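Local coordinates for T9SS C-terminal target domain-containing protein (Bacteroides cellulosilyticus, PDB 5JVK) that probably hydrolyses O-glycosidic bonds as an endo-acting glycoside hydrolase of family 39 from a gut symbiont, at residues P191-E194 with E195-L198; L237-V240 with Y241-K245. All coordinates share one frame; numbering follows the deposited sequence.

In the fold
Both contacts are local and lie on adjoining helices of the eight-stranded parallel beta/alpha barrel, with their centres about 12 Å apart. Contact 1 comes first along the chain: it is the start of helix 194-211, which follows barrel strand 168-174 and leads to strand 217-220. Contact 2 is about two and a half turns of helix 229-247, the next helix of the barrel, between strands 217-220 and 252-255. The two helices pack directly against each other, and V239 CG1 of contact 2 lies 3.9 Å from R197 O of contact 1. Together they show how one helix of the outer layer is started and how its neighbour is bent and packed against it, at the periphery of the chain.

Contact 1: residues P191-E194 with E195-L198; sequences PTTE and ESRL. With SO4 (sulfate ion), chain E.
R197 reaches back from the first turn of the helix across the residues that lead into it. Its CB lies 3.5 Å from T193 O, and CG is closer still to that oxygen, at 3.2 Å. CD continues past the same carbonyl as the chain runs extended, until NE and CZ come over T192 O. At the tip NH2 is 2.7 Å from T192 O, yet the angle is too poor for a hydrogen bond, since this oxygen lies over a face of the guanidinium; P191 O is at its edge. T193 is the N-cap. Its O accepts R197 N in a straight bond (166°), and its OG1 shares a 2.6 Å hydrogen bond with S196 OG. Chi1 of 74° turns T193 OG1 back over the first turn, where S196 can meet it. Just beyond the cap, E194 N donates to sulfate O4 at 3.0 Å, consistent with an anion drawn to a helix N-terminus; the ion probably came from the crystallisation liquor. S196 OG is also hydrogen-bonded to G184 O, and E195 forms a salt bridge with K146. P191 and R197 both pack on L236 of helix 229-247, setting this helix start beside the next helix of the barrel.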
loop_
_atom_site.group_PDB
_atom_site.type_symbol
_atom_site.label_atom_id
_atom_site.label_comp_id
_atom_site.label_asym_id
_atom_site.label_seq_id
_atom_site.Cartn_x
_atom_site.Cartn_y
_atom_site.Cartn_z
ATOM N N PRO A 191 4.223 1.333 28.546
ATOM C CA PRO A 191 4.346 0.629 29.831
ATOM C C PRO A 191 5.793 0.428 30.293
ATOM O O PRO A 191 6.555 -0.290 29.639
ATOM C CB PRO A 191 3.672 -0.722 29.558
ATOM C CG PRO A 191 3.822 -0.925 28.092
ATOM C CD PRO A 191 3.694 0.444 27.492
ATOM N N THR A 192 6.153 1.077 31.405
ATOM C CA THR A 192 7.487 0.956 32.013
ATOM C C THR A 192 7.512 0.275 33.398
ATOM O O THR A 192 8.597 0.064 33.944
ATOM C CB THR A 192 8.180 2.335 32.111
ATOM O OG1 THR A 192 7.328 3.264 32.791
ATOM C CG2 THR A 192 8.508 2.868 30.722
ATOM N N THR A 193 6.348 -0.072 33.961
ATOM C CA THR A 193 6.292 -0.812 35.236
ATOM C C THR A 193 6.231 -2.314 34.981
ATOM O O THR A 193 5.768 -2.751 33.926
ATOM C CB THR A 193 5.082 -0.408 36.113
ATOM O OG1 THR A 193 3.867 -0.941 35.571
ATOM C CG2 THR A 193 4.971 1.110 36.235
ATOM N N GLU A 194 6.685 -3.097 35.959
ATOM C CA GLU A 194 6.636 -4.564 35.880
ATOM C C GLU A 194 5.197 -5.068 35.715
ATOM O O GLU A 194 4.960 -6.022 34.976
ATOM C CB GLU A 194 7.275 -5.202 37.124
ATOM C CG GLU A 194 7.618 -6.683 36.970
ATOM C CD GLU A 194 7.859 -7.390 38.296
ATOM O OE1 GLU A 194 8.299 -6.737 39.267
ATOM O OE2 GLU A 194 7.610 -8.612 38.365
ATOM N N GLU A 195 4.254 -4.415 36.397
ATOM C CA GLU A 195 2.832 -4.763 36.312
ATOM C C GLU A 195 2.257 -4.486 34.920
ATOM O O GLU A 195 1.573 -5.340 34.351
ATOM C CB GLU A 195 2.019 -3.987 37.362
ATOM C CG GLU A 195 0.614 -4.542 37.603
ATOM C CD GLU A 195 -0.367 -3.525 38.174
ATOM O OE1 GLU A 195 0.042 -2.413 38.572
ATOM O OE2 GLU A 195 -1.573 -3.846 38.226
ATOM N N SER A 196 2.532 -3.292 34.390
ATOM C CA SER A 196 1.971 -2.854 33.104
ATOM C C SER A 196 2.569 -3.581 31.898
ATOM O O SER A 196 1.871 -3.805 30.906
ATOM C CB SER A 196 2.134 -1.342 32.936
ATOM O OG SER A 196 3.499 -0.968 32.962
ATOM N N ARG A 197 3.853 -3.930 31.977
ATOM C CA ARG A 197 4.485 -4.791 30.972
ATOM C C ARG A 197 3.827 -6.165 30.910
ATOM O O ARG A 197 3.593 -6.698 29.823
ATOM C CB ARG A 197 5.973 -4.971 31.259
ATOM C CG ARG A 197 6.808 -3.727 31.024
ATOM C CD ARG A 197 8.195 -3.886 31.615
ATOM N NE ARG A 197 8.872 -2.602 31.772
ATOM C CZ ARG A 197 10.027 -2.423 32.411
ATOM N NH1 ARG A 197 10.676 -3.447 32.968
ATOM N NH2 ARG A 197 10.546 -1.202 32.495
ATOM N N LEU A 198 3.542 -6.729 32.083
ATOM C CA LEU A 198 2.850 -8.015 32.189
ATOM C C LEU A 198 1.422 -7.916 31.647
ATOM O O LEU A 198 0.964 -8.805 30.928
ATOM C CB LEU A 198 2.825 -8.498 33.646
ATOM C CG LEU A 198 2.530 -9.988 33.857
ATOM C CD1 LEU A 198 3.777 -10.822 33.596
ATOM C CD2 LEU A 198 2.000 -10.248 35.261
HETATM S S SO4 E . 8.042 -1.352 39.010
HETATM O O1 SO4 E . 9.159 -1.919 38.219
HETATM O O2 SO4 E . 8.409 -1.358 40.444
HETATM O O3 SO4 E . 7.780 0.039 38.576
HETATM O O4 SO4 E . 6.819 -2.165 38.813
#

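Contact 2: residues L237-V240 with Y241-K245; sequences LKVV and YPTVK
Between L237 and K245 the backbone stays helical but kinks at P242, whose ring nitrogen cannot bond to the preceding turn, while Y241 N to L237 O and V244 N to V240 O keep regular bonds of 2.9 Å. In place of the lost bond, P242 CD packs 3.1 Å from K238 O. One turn on from V239, T243 brings its hydroxyl back along the helix: chi1 of -49° sets OG1 beside its own backbone N, and OG1 donates to V239 O at 2.5 Å, tilted 33° from the carbonyl plane. T243 N reaches the same oxygen only weakly, at 3.4 Å. With an alanine here, V239 O would probably be left with only that weak amide bond beside the kink. V240 and V244 lie side by side, CG1 of V240 meeting CG2 of V244 at 3.8 Å, and they pack on L204 and V208 of helix 194-211. Elsewhere on the helix, K245 CG lies 3.6 Å above one face of the Y241 ring, toward its rim, and both polar ends converge on D283: Y241 OH by a hydrogen bond, K245 NZ by a salt bridge. The chemistry is thus divided, with a hydroxyl supplementing the backbone at the proline, valines forming an apolar seam with the neighbouring helix, and D283 probably offsetting the lysine charge.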
loop_
_atom_site.group_PDB
_atom_site.type_symbol
_atom_site.label_atom_id
_atom_site.label_comp_id
_atom_site.label_asym_id
_atom_site.label_seq_id
_atom_site.Cartn_x
_atom_site.Cartn_y
_atom_site.Cartn_z
ATOM N N LEU A 237 9.432 -5.720 25.575
ATOM C CA LEU A 237 9.573 -6.777 24.572
ATOM C C LEU A 237 10.012 -8.123 25.168
ATOM O O LEU A 237 9.549 -9.177 24.723
ATOM C CB LEU A 237 10.566 -6.325 23.494
ATOM C CG LEU A 237 10.773 -7.163 22.232
ATOM C CD1 LEU A 237 9.468 -7.325 21.460
ATOM C CD2 LEU A 237 11.864 -6.532 21.366
ATOM N N LYS A 238 10.896 -8.080 26.170
ATOM C CA LYS A 238 11.372 -9.297 26.861
ATOM C C LYS A 238 10.277 -10.051 27.626
ATOM O O LYS A 238 10.402 -11.256 27.842
ATOM C CB LYS A 238 12.539 -8.973 27.809
ATOM C CG LYS A 238 13.875 -8.824 27.101
ATOM C CD LYS A 238 14.980 -8.372 28.041
ATOM C CE LYS A 238 16.345 -8.510 27.381
ATOM N NZ LYS A 238 17.428 -7.832 28.141
ATOM N N VAL A 239 9.228 -9.339 28.041
ATOM C CA VAL A 239 8.051 -9.948 28.670
ATOM C C VAL A 239 7.043 -10.393 27.602
ATOM O O VAL A 239 6.540 -11.514 27.662
ATOM C CB VAL A 239 7.372 -8.979 29.676
ATOM C CG1 VAL A 239 6.149 -9.623 30.324
ATOM C CG2 VAL A 239 8.368 -8.530 30.741
ATOM N N VAL A 240 6.763 -9.519 26.632
ATOM C CA VAL A 240 5.745 -9.780 25.594
ATOM C C VAL A 240 6.086 -10.966 24.682
ATOM O O VAL A 240 5.211 -11.779 24.384
ATOM C CB VAL A 240 5.459 -8.511 24.739
ATOM C CG1 VAL A 240 4.599 -8.825 23.514
ATOM C CG2 VAL A 240 4.773 -7.450 25.585
ATOM N N TYR A 241 7.340 -11.061 24.243
ATOM C CA TYR A 241 7.735 -12.082 23.264
ATOM C C TYR A 241 7.511 -13.527 23.743
ATOM O O TYR A 241 6.844 -14.290 23.046
ATOM C CB TYR A 241 9.176 -11.869 22.780
ATOM C CG TYR A 241 9.610 -12.836 21.699
ATOM C CD1 TYR A 241 9.235 -12.641 20.365
ATOM C CD2 TYR A 241 10.400 -13.945 22.003
ATOM C CE1 TYR A 241 9.635 -13.524 19.369
ATOM C CE2 TYR A 241 10.803 -14.835 21.014
ATOM C CZ TYR A 241 10.419 -14.620 19.699
ATOM O OH TYR A 241 10.820 -15.500 18.726
ATOM N N PRO A 242 8.047 -13.906 24.925
ATOM C CA PRO A 242 7.773 -15.271 25.408
ATOM C C PRO A 242 6.301 -15.522 25.771
ATOM O O PRO A 242 5.796 -16.611 25.505
ATOM C CB PRO A 242 8.674 -15.402 26.645
ATOM C CG PRO A 242 8.928 -14.003 27.083
ATOM C CD PRO A 242 8.974 -13.193 25.825
ATOM N N THR A 243 5.634 -14.527 26.359
ATOM C CA THR A 243 4.202 -14.619 26.696
ATOM C C THR A 243 3.327 -14.906 25.472
ATOM O O THR A 243 2.411 -15.728 25.538
ATOM C CB THR A 243 3.683 -13.318 27.353
ATOM O OG1 THR A 243 4.562 -12.919 28.408
ATOM C CG2 THR A 243 2.283 -13.508 27.927
ATOM N N VAL A 244 3.616 -14.222 24.368
ATOM C CA VAL A 244 2.827 -14.342 23.141
ATOM C C VAL A 244 3.194 -15.596 22.332
ATOM O O VAL A 244 2.305 -16.287 21.835
ATOM C CB VAL A 244 2.958 -13.070 22.270
ATOM C CG1 VAL A 244 2.285 -13.260 20.921
ATOM C CG2 VAL A 244 2.351 -11.867 22.982
ATOM N N LYS A 245 4.488 -15.878 22.190
ATOM C CA LYS A 245 4.952 -17.027 21.394
ATOM C C LYS A 245 4.595 -18.392 21.999
ATOM O O LYS A 245 4.460 -19.374 21.269
ATOM C CB LYS A 245 6.464 -16.950 21.149
ATOM C CG LYS A 245 6.895 -15.792 20.258
ATOM C CD LYS A 245 6.605 -16.034 18.782
ATOM C CE LYS A 245 7.635 -16.951 18.141
ATOM N NZ LYS A 245 7.426 -17.079 16.673
#